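Local atomic coordinates of superantigen-like protein SSL10 (PDB entry 6LWT), a protein that probably inhibits classical complement activation by binding the Fc region of human IgG, and probably also slows plasma clotting by interacting with prothrombin and a coagulation factor. Residues A[18-22]-A[174-178]; A[26-32]-A[70-76]; A[32-36]-A[63-69]; A[89-93]-A[180-186]. All blocks are in the same frame, centred on the assembly; numbering follows the deposited sequence.

Contact 1. Residues A[18-22]-A[174-178]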
loop_
_atom_site.group_PDB
_atom_site.type_symbol
_atom_site.label_atom_id
_atom_site.label_comp_id
_atom_site.label_asym_id
_atom_site.label_seq_id
_atom_site.Cartn_x
_atom_site.Cartn_y
_atom_site.Cartn_z
ATOM N N LEU A 18 4.178 7.784 11.720
ATOM C CA LEU A 18 3.376 6.733 11.069
ATOM C C LEU A 18 1.915 7.124 10.949
ATOM O O LEU A 18 1.307 6.930 9.899
ATOM C CB LEU A 18 3.546 5.388 11.792
ATOM C CG LEU A 18 4.943 4.759 11.666
ATOM C CD1 LEU A 18 5.182 3.666 12.698
ATOM C CD2 LEU A 18 5.152 4.213 10.260
ATOM N N TYR A 19 1.364 7.723 12.014
ATOM C CA TYR A 19 -0.006 8.200 11.999
ATOM C C TYR A 19 -0.231 9.207 10.869
ATOM O O TYR A 19 -1.201 9.118 10.105
ATOM C CB TYR A 19 -0.361 8.827 13.364
ATOM C CG TYR A 19 -1.695 9.510 13.336
ATOM C CD1 TYR A 19 -2.858 8.769 13.202
ATOM C CD2 TYR A 19 -1.796 10.893 13.427
ATOM C CE1 TYR A 19 -4.092 9.383 13.138
ATOM C CE2 TYR A 19 -3.030 11.529 13.368
ATOM C CZ TYR A 19 -4.178 10.769 13.221
ATOM O OH TYR A 19 -5.417 11.370 13.171
ATOM N N ARG A 20 0.679 10.170 10.773
ATOM C CA ARG A 20 0.574 11.194 9.749
ATOM C C ARG A 20 0.730 10.593 8.345
ATOM O O ARG A 20 -0.066 10.904 7.470
ATOM C CB ARG A 20 1.570 12.351 9.996
ATOM C CG ARG A 20 1.308 13.190 11.259
ATOM C CD ARG A 20 -0.155 13.603 11.488
ATOM N NE ARG A 20 -0.735 14.426 10.415
ATOM C CZ ARG A 20 -0.619 15.757 10.294
ATOM N NH1 ARG A 20 0.066 16.491 11.172
ATOM N NH2 ARG A 20 -1.197 16.369 9.266
ATOM N N TYR A 21 1.713 9.713 8.153
ATOM C CA TYR A 21 1.946 9.140 6.823
ATOM C C TYR A 21 0.751 8.354 6.316
ATOM O O TYR A 21 0.304 8.541 5.184
ATOM C CB TYR A 21 3.189 8.260 6.812
ATOM C CG TYR A 21 3.486 7.688 5.447
ATOM C CD1 TYR A 21 4.089 8.469 4.455
ATOM C CD2 TYR A 21 3.124 6.376 5.121
ATOM C CE1 TYR A 21 4.346 7.946 3.188
ATOM C CE2 TYR A 21 3.371 5.853 3.858
ATOM C CZ TYR A 21 4.009 6.624 2.905
ATOM O OH TYR A 21 4.260 6.094 1.655
ATOM N N TYR A 22 0.222 7.492 7.183
ATOM C CA TYR A 22 -0.854 6.576 6.828
ATOM C C TYR A 22 -2.260 7.172 6.921
ATOM O O TYR A 22 -3.232 6.477 6.646
ATOM C CB TYR A 22 -0.710 5.266 7.636
ATOM C CG TYR A 22 0.389 4.368 7.107
ATOM C CD1 TYR A 22 0.224 3.709 5.885
ATOM C CD2 TYR A 22 1.593 4.173 7.807
ATOM C CE1 TYR A 22 1.213 2.900 5.370
ATOM C CE2 TYR A 22 2.605 3.366 7.295
ATOM C CZ TYR A 22 2.400 2.722 6.072
ATOM O OH TYR A 22 3.354 1.891 5.551
ATOM N N LEU A 174 4.224 -3.216 11.618
ATOM C CA LEU A 174 3.540 -1.950 11.877
ATOM C C LEU A 174 4.410 -0.937 12.647
ATOM O O LEU A 174 4.067 0.233 12.685
ATOM C CB LEU A 174 2.199 -2.155 12.588
ATOM C CG LEU A 174 1.205 -3.036 11.806
ATOM C CD1 LEU A 174 0.011 -3.319 12.692
ATOM C CD2 LEU A 174 0.799 -2.358 10.511
ATOM N N ARG A 175 5.546 -1.367 13.185
ATOM C CA ARG A 175 6.461 -0.445 13.862
ATOM C C ARG A 175 7.258 0.461 12.911
ATOM O O ARG A 175 7.885 1.407 13.369
ATOM C CB ARG A 175 7.429 -1.195 14.752
ATOM C CG ARG A 175 6.779 -2.096 15.797
ATOM C CD ARG A 175 7.824 -2.947 16.510
ATOM N NE ARG A 175 8.513 -3.831 15.561
ATOM C CZ ARG A 175 9.555 -4.602 15.860
ATOM N NH1 ARG A 175 10.040 -4.645 17.099
ATOM N NH2 ARG A 175 10.113 -5.345 14.913
ATOM N N SER A 176 7.246 0.184 11.613
ATOM C CA SER A 176 7.850 1.100 10.658
ATOM C C SER A 176 7.070 1.225 9.367
ATOM O O SER A 176 6.140 0.444 9.075
ATOM C CB SER A 176 9.288 0.676 10.370
ATOM O OG SER A 176 9.332 -0.674 10.004
ATOM N N LYS A 177 7.475 2.214 8.581
ATOM C CA LYS A 177 6.874 2.431 7.266
ATOM C C LYS A 177 7.259 1.277 6.354
ATOM O O LYS A 177 8.353 0.734 6.471
ATOM C CB LYS A 177 7.331 3.762 6.660
ATOM C CG LYS A 177 6.374 4.292 5.606
ATOM C CD LYS A 177 7.004 5.210 4.548
ATOM C CE LYS A 177 7.214 6.628 5.024
ATOM N NZ LYS A 177 7.699 7.505 3.913
ATOM N N LEU A 178 6.373 0.889 5.436
ATOM C CA LEU A 178 6.781 -0.055 4.390
ATOM C C LEU A 178 7.976 0.553 3.650
ATOM O O LEU A 178 7.973 1.736 3.370
ATOM C CB LEU A 178 5.655 -0.311 3.390
ATOM C CG LEU A 178 5.922 -1.339 2.292
ATOM C CD1 LEU A 178 6.088 -2.731 2.867
ATOM C CD2 LEU A 178 4.780 -1.341 1.295
#
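Lys-177 lies across the ring of Tyr-21, and this pair is the cationic and aromatic part of the contact. CE of Lys-177 sits over the middle of one face, 3.6 Å from the centroid of the Tyr-21 ring, in a CH-pi contact. The ammonium is displaced from the middle, with NZ of Lys-177 4.0 Å from the centroid of Tyr-21, so the cation-pi interaction is off-centre. A bend at chi3 of Lys-177 (-80°) carries CD, CE and NZ across the ring face. Both polar ends are also held by Glu-78: OE1 forms a salt bridge with Lys-177 NZ, and OE2 a hydrogen bond with Tyr-21 OH.

One hydrogen bond joins the segments. The backbone N of Leu-178 donates to OH of Tyr-22 at 3.2 Å, and the bond is almost straight (177°). The donor comes in at the edge of the Tyr-22 ring. The same hydroxyl is hydrogen-bonded to Asp-137 of helix 133-148.

Leu-18 supplies the packing. Its CD2 lies 3.5 Å from N of Lys-177, while CD1 rests 3.6 Å from O of Leu-174. The leucine thus touches mainly backbone.

The contact joins the N-terminal helix 14-22 to the loop after strand 169-173 in the beta-grasp domain. Such an interface between an OB-fold and a beta-grasp domain is characteristic of the staphylococcal and streptococcal toxin family.

Contact 2. Residues A[26-32]-A[70-76]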
loop_
_atom_site.group_PDB
_atom_site.type_symbol
_atom_site.label_atom_id
_atom_site.label_comp_id
_atom_site.label_asym_id
_atom_site.label_seq_id
_atom_site.Cartn_x
_atom_site.Cartn_y
_atom_site.Cartn_z
ATOM N N THR A 26 -3.804 10.670 -0.497
ATOM C CA THR A 26 -3.741 9.560 -1.447
ATOM C C THR A 26 -4.738 9.769 -2.566
ATOM O O THR A 26 -5.763 10.412 -2.370
ATOM C CB THR A 26 -4.067 8.190 -0.800
ATOM O OG1 THR A 26 -5.447 8.134 -0.408
ATOM C CG2 THR A 26 -3.205 7.945 0.393
ATOM N N MET A 27 -4.453 9.211 -3.733
ATOM C CA MET A 27 -5.393 9.231 -4.852
ATOM C C MET A 27 -5.243 7.948 -5.631
ATOM O O MET A 27 -4.117 7.489 -5.847
ATOM C CB MET A 27 -5.098 10.393 -5.815
ATOM C CG MET A 27 -5.127 11.788 -5.217
ATOM S SD MET A 27 -5.240 13.057 -6.504
ATOM C CE MET A 27 -3.547 13.056 -7.072
ATOM N N GLU A 28 -6.373 7.366 -6.036
ATOM C CA GLU A 28 -6.378 6.256 -6.982
ATOM C C GLU A 28 -6.619 6.838 -8.353
ATOM O O GLU A 28 -7.644 7.488 -8.589
ATOM C CB GLU A 28 -7.471 5.257 -6.657
ATOM C CG GLU A 28 -7.303 4.625 -5.298
ATOM C CD GLU A 28 -8.215 3.439 -5.081
ATOM O OE1 GLU A 28 -8.874 3.394 -4.021
ATOM O OE2 GLU A 28 -8.260 2.549 -5.963
ATOM N N MET A 29 -5.666 6.632 -9.252
ATOM C CA MET A 29 -5.738 7.205 -10.590
ATOM C C MET A 29 -5.715 6.073 -11.581
ATOM O O MET A 29 -4.766 5.280 -11.632
ATOM C CB MET A 29 -4.592 8.167 -10.825
ATOM C CG MET A 29 -4.647 9.386 -9.914
ATOM S SD MET A 29 -3.117 10.311 -9.936
ATOM C CE MET A 29 -2.050 9.202 -9.070
ATOM N N LYS A 30 -6.790 6.001 -12.355
ATOM C CA LYS A 30 -7.026 4.913 -13.283
ATOM C C LYS A 30 -6.725 5.389 -14.719
ATOM O O LYS A 30 -6.920 6.571 -15.055
ATOM C CB LYS A 30 -8.476 4.423 -13.086
ATOM C CG LYS A 30 -9.089 3.676 -14.250
ATOM C CD LYS A 30 -10.421 3.035 -13.877
ATOM C CE LYS A 30 -10.256 1.579 -13.448
ATOM N NZ LYS A 30 -11.562 0.864 -13.344
ATOM N N ASN A 31 -6.219 4.478 -15.547
ATOM C CA ASN A 31 -6.068 4.717 -16.989
ATOM C C ASN A 31 -5.148 5.919 -17.319
ATOM O O ASN A 31 -5.487 6.791 -18.133
ATOM C CB ASN A 31 -7.468 4.880 -17.615
ATOM C CG ASN A 31 -7.485 4.608 -19.105
ATOM O OD1 ASN A 31 -6.987 3.578 -19.566
ATOM N ND2 ASN A 31 -8.081 5.515 -19.867
ATOM N N ILE A 32 -3.990 5.945 -16.658
ATOM C CA ILE A 32 -3.022 7.049 -16.738
ATOM C C ILE A 32 -2.043 6.842 -17.895
ATOM O O ILE A 32 -1.552 5.733 -18.086
ATOM C CB ILE A 32 -2.235 7.179 -15.394
ATOM C CG1 ILE A 32 -3.149 7.721 -14.290
ATOM C CG2 ILE A 32 -0.977 8.044 -15.520
ATOM C CD1 ILE A 32 -3.794 9.064 -14.580
ATOM N N GLY A 70 -2.736 3.628 -20.067
ATOM C CA GLY A 70 -3.580 2.710 -19.292
ATOM C C GLY A 70 -3.015 2.211 -17.974
ATOM O O GLY A 70 -3.361 1.105 -17.531
ATOM N N LEU A 71 -2.153 3.011 -17.345
ATOM C CA LEU A 71 -1.575 2.662 -16.050
ATOM C C LEU A 71 -2.614 2.874 -14.942
ATOM O O LEU A 71 -3.483 3.760 -15.024
ATOM C CB LEU A 71 -0.356 3.533 -15.736
ATOM C CG LEU A 71 0.831 3.459 -16.681
ATOM C CD1 LEU A 71 1.892 4.431 -16.217
ATOM C CD2 LEU A 71 1.395 2.053 -16.746
ATOM N N ASP A 72 -2.506 2.055 -13.913
ATOM C CA ASP A 72 -3.265 2.214 -12.700
ATOM C C ASP A 72 -2.230 2.637 -11.669
ATOM O O ASP A 72 -1.264 1.934 -11.479
ATOM C CB ASP A 72 -3.892 0.872 -12.338
ATOM C CG ASP A 72 -4.697 0.930 -11.073
ATOM O OD1 ASP A 72 -5.705 1.651 -11.086
ATOM O OD2 ASP A 72 -4.357 0.238 -10.085
ATOM N N VAL A 73 -2.438 3.783 -11.025
ATOM C CA VAL A 73 -1.482 4.352 -10.067
ATOM C C VAL A 73 -2.167 4.591 -8.723
ATOM O O VAL A 73 -3.211 5.271 -8.660
ATOM C CB VAL A 73 -0.854 5.671 -10.588
ATOM C CG1 VAL A 73 0.183 6.211 -9.606
ATOM C CG2 VAL A 73 -0.175 5.424 -11.931
ATOM N N PHE A 74 -1.598 4.010 -7.663
ATOM C CA PHE A 74 -2.008 4.319 -6.296
ATOM C C PHE A 74 -0.994 5.300 -5.739
ATOM O O PHE A 74 0.137 4.933 -5.390
ATOM C CB PHE A 74 -2.110 3.093 -5.404
ATOM C CG PHE A 74 -2.600 3.418 -4.012
ATOM C CD1 PHE A 74 -3.925 3.777 -3.814
ATOM C CD2 PHE A 74 -1.754 3.381 -2.921
ATOM C CE1 PHE A 74 -4.405 4.077 -2.541
ATOM C CE2 PHE A 74 -2.221 3.694 -1.645
ATOM C CZ PHE A 74 -3.544 4.043 -1.454
ATOM N N PHE A 75 -1.415 6.554 -5.672
ATOM C CA PHE A 75 -0.551 7.663 -5.239
ATOM C C PHE A 75 -0.624 7.825 -3.731
ATOM O O PHE A 75 -1.730 7.861 -3.171
ATOM C CB PHE A 75 -1.007 8.945 -5.947
ATOM C CG PHE A 75 -0.432 10.212 -5.373
ATOM C CD1 PHE A 75 -1.069 10.874 -4.315
ATOM C CD2 PHE A 75 0.729 10.758 -5.905
ATOM C CE1 PHE A 75 -0.529 12.043 -3.784
ATOM C CE2 PHE A 75 1.261 11.928 -5.390
ATOM C CZ PHE A 75 0.642 12.565 -4.325
ATOM N N VAL A 76 0.543 7.914 -3.084
ATOM C CA VAL A 76 0.657 8.330 -1.687
ATOM C C VAL A 76 1.699 9.446 -1.639
ATOM O O VAL A 76 2.828 9.264 -2.083
ATOM C CB VAL A 76 1.068 7.153 -0.771
ATOM C CG1 VAL A 76 1.312 7.617 0.661
ATOM C CG2 VAL A 76 -0.003 6.062 -0.816
#
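The ring of Phe-74 meets Glu-28 at its edge: CG of Glu-28 lies near the ring plane, 3.8 Å from CD1 of Phe-74. The carboxylate is turned 69° from that ring and forms a salt bridge with Lys-139. The Phe-75 ring, on the other side of the sheet, has N of Met-27 at its edge. Its CB is touched by the methyl of Met-29, with CE of Met-29 3.3 Å from CB of Phe-75. A bend at chi3 of Met-29 (-71°) turns this methyl back over the neighbouring strand. There it also packs 3.8 Å from CG1 of Val-73. Phe-44 and Phe-46 of strand 41-46 touch the same methionine.

The backbones run antiparallel. Met-27 pairs with Phe-75 and Met-29 with Val-73, each pair through two hydrogen bonds. The bond from Val-73 N to Met-29 O is 2.8 Å long and nearly straight.

Beyond Met-29 the register shifts by one residue. Two residues, Asn-31 and Ile-32, stand opposite Leu-71, and Gly-70 with Leu-71 stand opposite Ile-32. N of Ile-32 donates to O of Leu-71 at 2.8 Å, in the carbonyl plane on a lone pair. Asn-31 and Gly-70 both have positive phi.

Each strand thus carries a G1 beta bulge where it turns a corner. Sharply bent, coiled strands of this kind are characteristic of the OB-fold barrel.

Contact 3. Residues A[32-36]-A[63-69]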
loop_
_atom_site.group_PDB
_atom_site.type_symbol
_atom_site.label_atom_id
_atom_site.label_comp_id
_atom_site.label_asym_id
_atom_site.label_seq_id
_atom_site.Cartn_x
_atom_site.Cartn_y
_atom_site.Cartn_z
ATOM N N ILE A 32 -3.990 5.945 -16.658
ATOM C CA ILE A 32 -3.022 7.049 -16.738
ATOM C C ILE A 32 -2.043 6.842 -17.895
ATOM O O ILE A 32 -1.552 5.733 -18.086
ATOM C CB ILE A 32 -2.235 7.179 -15.394
ATOM C CG1 ILE A 32 -3.149 7.721 -14.290
ATOM C CG2 ILE A 32 -0.977 8.044 -15.520
ATOM C CD1 ILE A 32 -3.794 9.064 -14.580
ATOM N N SER A 33 -1.782 7.915 -18.655
ATOM C CA SER A 33 -0.655 7.984 -19.600
ATOM C C SER A 33 0.502 8.711 -18.936
ATOM O O SER A 33 0.298 9.722 -18.268
ATOM C CB SER A 33 -1.026 8.739 -20.886
ATOM O OG SER A 33 -2.180 8.189 -21.485
ATOM N N ALA A 34 1.718 8.205 -19.129
ATOM C CA ALA A 34 2.895 8.745 -18.450
ATOM C C ALA A 34 4.163 8.553 -19.273
ATOM O O ALA A 34 4.212 7.687 -20.136
ATOM C CB ALA A 34 3.047 8.104 -17.085
ATOM N N LEU A 35 5.168 9.381 -19.003
ATOM C CA LEU A 35 6.474 9.303 -19.671
ATOM C C LEU A 35 7.544 8.998 -18.648
ATOM O O LEU A 35 7.512 9.497 -17.516
ATOM C CB LEU A 35 6.857 10.628 -20.364
ATOM C CG LEU A 35 5.875 11.345 -21.301
ATOM C CD1 LEU A 35 6.627 12.433 -22.060
ATOM C CD2 LEU A 35 5.207 10.403 -22.292
ATOM N N LYS A 36 8.535 8.237 -19.077
ATOM C CA LYS A 36 9.740 8.027 -18.294
ATOM C C LYS A 36 10.428 9.375 -18.064
ATOM O O LYS A 36 10.469 10.209 -18.975
ATOM C CB LYS A 36 10.710 7.125 -19.051
ATOM C CG LYS A 36 11.669 6.359 -18.176
ATOM C CD LYS A 36 11.164 4.941 -17.958
ATOM C CE LYS A 36 12.215 4.054 -17.322
ATOM N NZ LYS A 36 11.951 2.630 -17.680
ATOM N N PHE A 63 9.270 -1.927 -16.546
ATOM C CA PHE A 63 9.268 -0.598 -17.154
ATOM C C PHE A 63 10.508 -0.382 -18.035
ATOM O O PHE A 63 11.446 0.282 -17.643
ATOM C CB PHE A 63 9.138 0.474 -16.053
ATOM C CG PHE A 63 7.886 0.321 -15.228
ATOM C CD1 PHE A 63 6.664 0.785 -15.699
ATOM C CD2 PHE A 63 7.917 -0.339 -14.008
ATOM C CE1 PHE A 63 5.503 0.612 -14.964
ATOM C CE2 PHE A 63 6.758 -0.508 -13.263
ATOM C CZ PHE A 63 5.548 -0.043 -13.747
ATOM N N GLN A 64 10.469 -0.950 -19.240
ATOM C CA GLN A 64 11.570 -0.880 -20.216
ATOM C C GLN A 64 11.215 -0.066 -21.478
ATOM O O GLN A 64 11.810 -0.287 -22.546
ATOM C CB GLN A 64 11.990 -2.295 -20.649
ATOM C CG GLN A 64 12.285 -3.278 -19.527
ATOM C CD GLN A 64 12.714 -4.653 -20.042
ATOM O OE1 GLN A 64 12.110 -5.682 -19.710
ATOM N NE2 GLN A 64 13.768 -4.676 -20.859
ATOM N N GLN A 65 10.245 0.845 -21.376
ATOM C CA GLN A 65 9.926 1.756 -22.479
ATOM C C GLN A 65 9.801 3.195 -21.973
ATOM O O GLN A 65 9.881 3.441 -20.767
ATOM C CB GLN A 65 8.677 1.291 -23.254
ATOM C CG GLN A 65 7.406 1.082 -22.439
ATOM C CD GLN A 65 6.170 0.720 -23.275
ATOM O OE1 GLN A 65 5.084 0.524 -22.726
ATOM N NE2 GLN A 65 6.321 0.643 -24.593
ATOM N N ARG A 66 9.628 4.133 -22.900
ATOM C CA ARG A 66 9.644 5.561 -22.578
ATOM C C ARG A 66 8.277 6.219 -22.378
ATOM O O ARG A 66 8.208 7.264 -21.725
ATOM C CB ARG A 66 10.473 6.342 -23.608
ATOM C CG ARG A 66 11.942 6.426 -23.221
ATOM C CD ARG A 66 12.793 7.095 -24.287
ATOM N NE ARG A 66 12.988 6.221 -25.452
ATOM C CZ ARG A 66 12.507 6.412 -26.689
ATOM N NH1 ARG A 66 11.770 7.481 -27.009
ATOM N NH2 ARG A 66 12.777 5.510 -27.636
ATOM N N SER A 67 7.216 5.659 -22.956
ATOM C CA SER A 67 5.868 6.180 -22.743
ATOM C C SER A 67 4.866 5.050 -22.468
ATOM O O SER A 67 5.018 3.939 -22.977
ATOM C CB SER A 67 5.424 7.081 -23.907
ATOM O OG SER A 67 4.889 6.351 -24.987
ATOM N N TYR A 68 3.863 5.355 -21.642
ATOM C CA TYR A 68 2.892 4.368 -21.156
ATOM C C TYR A 68 1.499 4.924 -21.291
ATOM O O TYR A 68 1.313 6.142 -21.200
ATOM C CB TYR A 68 3.167 4.017 -19.686
ATOM C CG TYR A 68 4.539 3.416 -19.476
ATOM C CD1 TYR A 68 5.655 4.230 -19.316
ATOM C CD2 TYR A 68 4.724 2.039 -19.466
ATOM C CE1 TYR A 68 6.918 3.694 -19.151
ATOM C CE2 TYR A 68 5.988 1.490 -19.304
ATOM C CZ TYR A 68 7.086 2.327 -19.146
ATOM O OH TYR A 68 8.349 1.792 -18.981
ATOM N N GLU A 69 0.537 4.025 -21.517
ATOM C CA GLU A 69 -0.889 4.329 -21.476
ATOM C C GLU A 69 -1.578 3.270 -20.605
ATOM O O GLU A 69 -1.062 2.168 -20.433
ATOM C CB GLU A 69 -1.500 4.309 -22.883
ATOM C CG GLU A 69 -0.900 5.326 -23.850
ATOM C CD GLU A 69 -1.721 5.495 -25.131
ATOM O OE1 GLU A 69 -2.276 4.491 -25.641
ATOM O OE2 GLU A 69 -1.806 6.639 -25.639
#
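Lys-36 reaches the loop of 63-69 because CG is anti to its backbone N (chi1 -155°) and the chain then bends at chi2 (98°). This carries CD to 3.4 Å from O of Gln-65 and brings the ammonium to the carbonyl of Phe-63. That last approach is too short to be taken at face value, so the placement of NZ is doubtful. In Tyr-68, CG is anti to the carbonyl carbon (chi1 -61°), and the ring passes beside strand 32-36 with O of Ala-34 at its edge, 3.8 Å from CD1 of Tyr-68. Its hydroxyl accepts a hydrogen bond from N of Gln-65, which ties the ring to its own loop.

Three backbone hydrogen bonds join the segments. Ala-34 and Tyr-68 form an antiparallel hydrogen-bonded pair. The bond from Tyr-68 N to Ala-34 O is 2.8 Å. N of Lys-36 donates to O of Arg-66 at 2.8 Å, from above the carbonyl plane. Between them, Leu-35 and Ser-67 form a non-hydrogen-bonded pair on the other face, with CD2 of Leu-35 3.7 Å from CB of Ser-67.

The short strand 67-69 borders strand 32-37, which pairs on with strand 41-46. Ala-34 touches Phe-44 of that strand, and Tyr-68 touches Leu-42. Gln-94, just after strand 85-93, touches both Phe-63 and Tyr-68.

Contact 4. Residues A[89-93]-A[180-186]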
loop_
_atom_site.group_PDB
_atom_site.type_symbol
_atom_site.label_atom_id
_atom_site.label_comp_id
_atom_site.label_asym_id
_atom_site.label_seq_id
_atom_site.Cartn_x
_atom_site.Cartn_y
_atom_site.Cartn_z
ATOM N N VAL A 89 5.925 6.834 -4.571
ATOM C CA VAL A 89 6.850 5.721 -4.815
ATOM C C VAL A 89 6.045 4.471 -5.181
ATOM O O VAL A 89 5.147 4.082 -4.452
ATOM C CB VAL A 89 7.725 5.433 -3.586
ATOM C CG1 VAL A 89 8.663 4.253 -3.839
ATOM C CG2 VAL A 89 8.541 6.663 -3.154
ATOM N N GLY A 90 6.406 3.836 -6.290
ATOM C CA GLY A 90 5.777 2.577 -6.729
ATOM C C GLY A 90 4.307 2.726 -7.023
ATOM O O GLY A 90 3.856 3.760 -7.491
ATOM N N GLY A 91 3.541 1.691 -6.705
ATOM C CA GLY A 91 2.094 1.782 -6.804
ATOM C C GLY A 91 1.540 1.731 -8.213
ATOM O O GLY A 91 0.410 2.103 -8.398
ATOM N N VAL A 92 2.318 1.250 -9.191
ATOM C CA VAL A 92 1.929 1.258 -10.605
ATOM C C VAL A 92 1.671 -0.161 -11.105
ATOM O O VAL A 92 2.520 -1.030 -10.931
ATOM C CB VAL A 92 3.030 1.863 -11.505
ATOM C CG1 VAL A 92 2.566 1.940 -12.950
ATOM C CG2 VAL A 92 3.439 3.245 -11.007
ATOM N N ILE A 93 0.522 -0.353 -11.738
ATOM C CA ILE A 93 0.162 -1.597 -12.432
ATOM C C ILE A 93 -0.208 -1.289 -13.890
ATOM O O ILE A 93 -1.038 -0.408 -14.159
ATOM C CB ILE A 93 -1.034 -2.305 -11.754
ATOM C CG1 ILE A 93 -0.676 -2.711 -10.325
ATOM C CG2 ILE A 93 -1.457 -3.531 -12.575
ATOM C CD1 ILE A 93 -1.885 -3.020 -9.442
ATOM N N PHE A 180 10.498 1.546 0.604
ATOM C CA PHE A 180 10.284 1.932 -0.794
ATOM C C PHE A 180 10.521 0.768 -1.741
ATOM O O PHE A 180 9.750 0.570 -2.685
ATOM C CB PHE A 180 11.193 3.110 -1.216
ATOM C CG PHE A 180 10.785 4.473 -0.672
ATOM C CD1 PHE A 180 9.603 4.683 0.033
ATOM C CD2 PHE A 180 11.595 5.584 -0.946
ATOM C CE1 PHE A 180 9.253 5.945 0.485
ATOM C CE2 PHE A 180 11.244 6.851 -0.499
ATOM C CZ PHE A 180 10.073 7.032 0.224
ATOM N N LYS A 181 11.540 -0.039 -1.449
ATOM C CA LYS A 181 11.927 -1.145 -2.329
ATOM C C LYS A 181 10.816 -2.185 -2.551
ATOM O O LYS A 181 10.884 -2.939 -3.526
ATOM C CB LYS A 181 13.198 -1.844 -1.812
ATOM C CG LYS A 181 13.017 -2.662 -0.538
ATOM C CD LYS A 181 14.294 -3.390 -0.134
ATOM C CE LYS A 181 14.988 -2.763 1.057
ATOM N NZ LYS A 181 15.638 -3.816 1.903
ATOM N N TYR A 182 9.816 -2.225 -1.656
ATOM C CA TYR A 182 8.697 -3.169 -1.765
ATOM C C TYR A 182 7.404 -2.580 -2.316
ATOM O O TYR A 182 6.417 -3.309 -2.450
ATOM C CB TYR A 182 8.417 -3.803 -0.389
ATOM C CG TYR A 182 9.624 -4.507 0.186
ATOM C CD1 TYR A 182 10.254 -5.517 -0.529
ATOM C CD2 TYR A 182 10.136 -4.174 1.447
ATOM C CE1 TYR A 182 11.373 -6.173 -0.018
ATOM C CE2 TYR A 182 11.246 -4.829 1.973
ATOM C CZ TYR A 182 11.872 -5.816 1.228
ATOM O OH TYR A 182 12.987 -6.475 1.702
ATOM N N MET A 183 7.405 -1.294 -2.662
ATOM C CA MET A 183 6.174 -0.612 -3.054
ATOM C C MET A 183 5.764 -0.843 -4.503
ATOM O O MET A 183 4.698 -0.389 -4.912
ATOM C CB MET A 183 6.282 0.887 -2.778
ATOM C CG MET A 183 6.225 1.194 -1.303
ATOM S SD MET A 183 6.399 2.938 -0.981
ATOM C CE MET A 183 6.134 2.962 0.772
ATOM N N GLY A 184 6.579 -1.556 -5.267
ATOM C CA GLY A 184 6.219 -1.912 -6.623
ATOM C C GLY A 184 5.664 -3.308 -6.812
ATOM O O GLY A 184 5.048 -3.540 -7.845
ATOM N N GLU A 185 5.902 -4.215 -5.849
ATOM C CA GLU A 185 5.395 -5.615 -5.853
ATOM C C GLU A 185 3.903 -5.658 -6.173
ATOM O O GLU A 185 3.149 -4.941 -5.529
ATOM C CB GLU A 185 5.542 -6.249 -4.458
ATOM C CG GLU A 185 6.899 -6.840 -4.096
ATOM C CD GLU A 185 6.963 -8.372 -4.143
ATOM O OE1 GLU A 185 8.092 -8.874 -4.063
ATOM O OE2 GLU A 185 5.932 -9.083 -4.260
ATOM N N VAL A 186 3.481 -6.535 -7.083
ATOM C CA VAL A 186 2.069 -6.629 -7.501
ATOM C C VAL A 186 1.502 -7.959 -7.027
ATOM O O VAL A 186 2.129 -8.994 -7.223
ATOM C CB VAL A 186 1.912 -6.523 -9.028
ATOM C CG1 VAL A 186 0.455 -6.716 -9.446
ATOM C CG2 VAL A 186 2.429 -5.182 -9.528
#
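Phe-180 lies in the loop between strands 169-173 and 186-188, where the beta-grasp domain packs on strand 85-93 of the OB-fold. Its ring takes Val-89 on one face: CG2 of Val-89 stands over the centre, 3.6 Å from the centroid of Phe-180, in a CH-pi contact only 6° off the normal. CG1 of Val-89 adds a touch at the root of the ring, 3.8 Å from CB of Phe-180. Residues 180-182 form a short 3-10 turn, and N of Met-183 bonds back to O of Phe-180.

Met-183 follows, extended beyond CG, with SD 3.8 Å from CB of Val-89. Its carbonyl makes the one hydrogen bond between the segments. N of Gly-91 donates to O of Met-183 at 3.0 Å, tilted 35° from the carbonyl plane. Gly-90 has a positive phi (62°), and its CA lies close against this carbonyl, 3.6 Å from O of Met-183. Gly-184 then passes close by, its CA 4.5 Å from N of Gly-91.

The loop ends at Val-186, which begins strand 186-188. Lys-130 of the paired strand 130-132 touches both Val-186 and Ile-93. Across the contact, CG2 of Val-186 packs 4.0 Å from CG1 of Ile-93.

Contacts 2 and 3 lie within the OB-fold, while contacts 1 and 4 join it to the beta-grasp domain. Contact 4 is the buried one, and the other three are partly buried. Contact 3 lies farthest out, its centre about 21 Å from that of the chain. Contacts 2 and 3 share Ile-32 and rest on backbone pairing. Contacts 1 and 4 rely on side chains, with one hydrogen bond each. A cation-pi pair marks contact 1, a valine on a ring contact 4. Both use the loop between strands 169-173 and 186-188, and CE of Met-183 touches O of Leu-178. Strands 71-76 and 85-93 are sheet neighbours, linking contact 2 to contact 4.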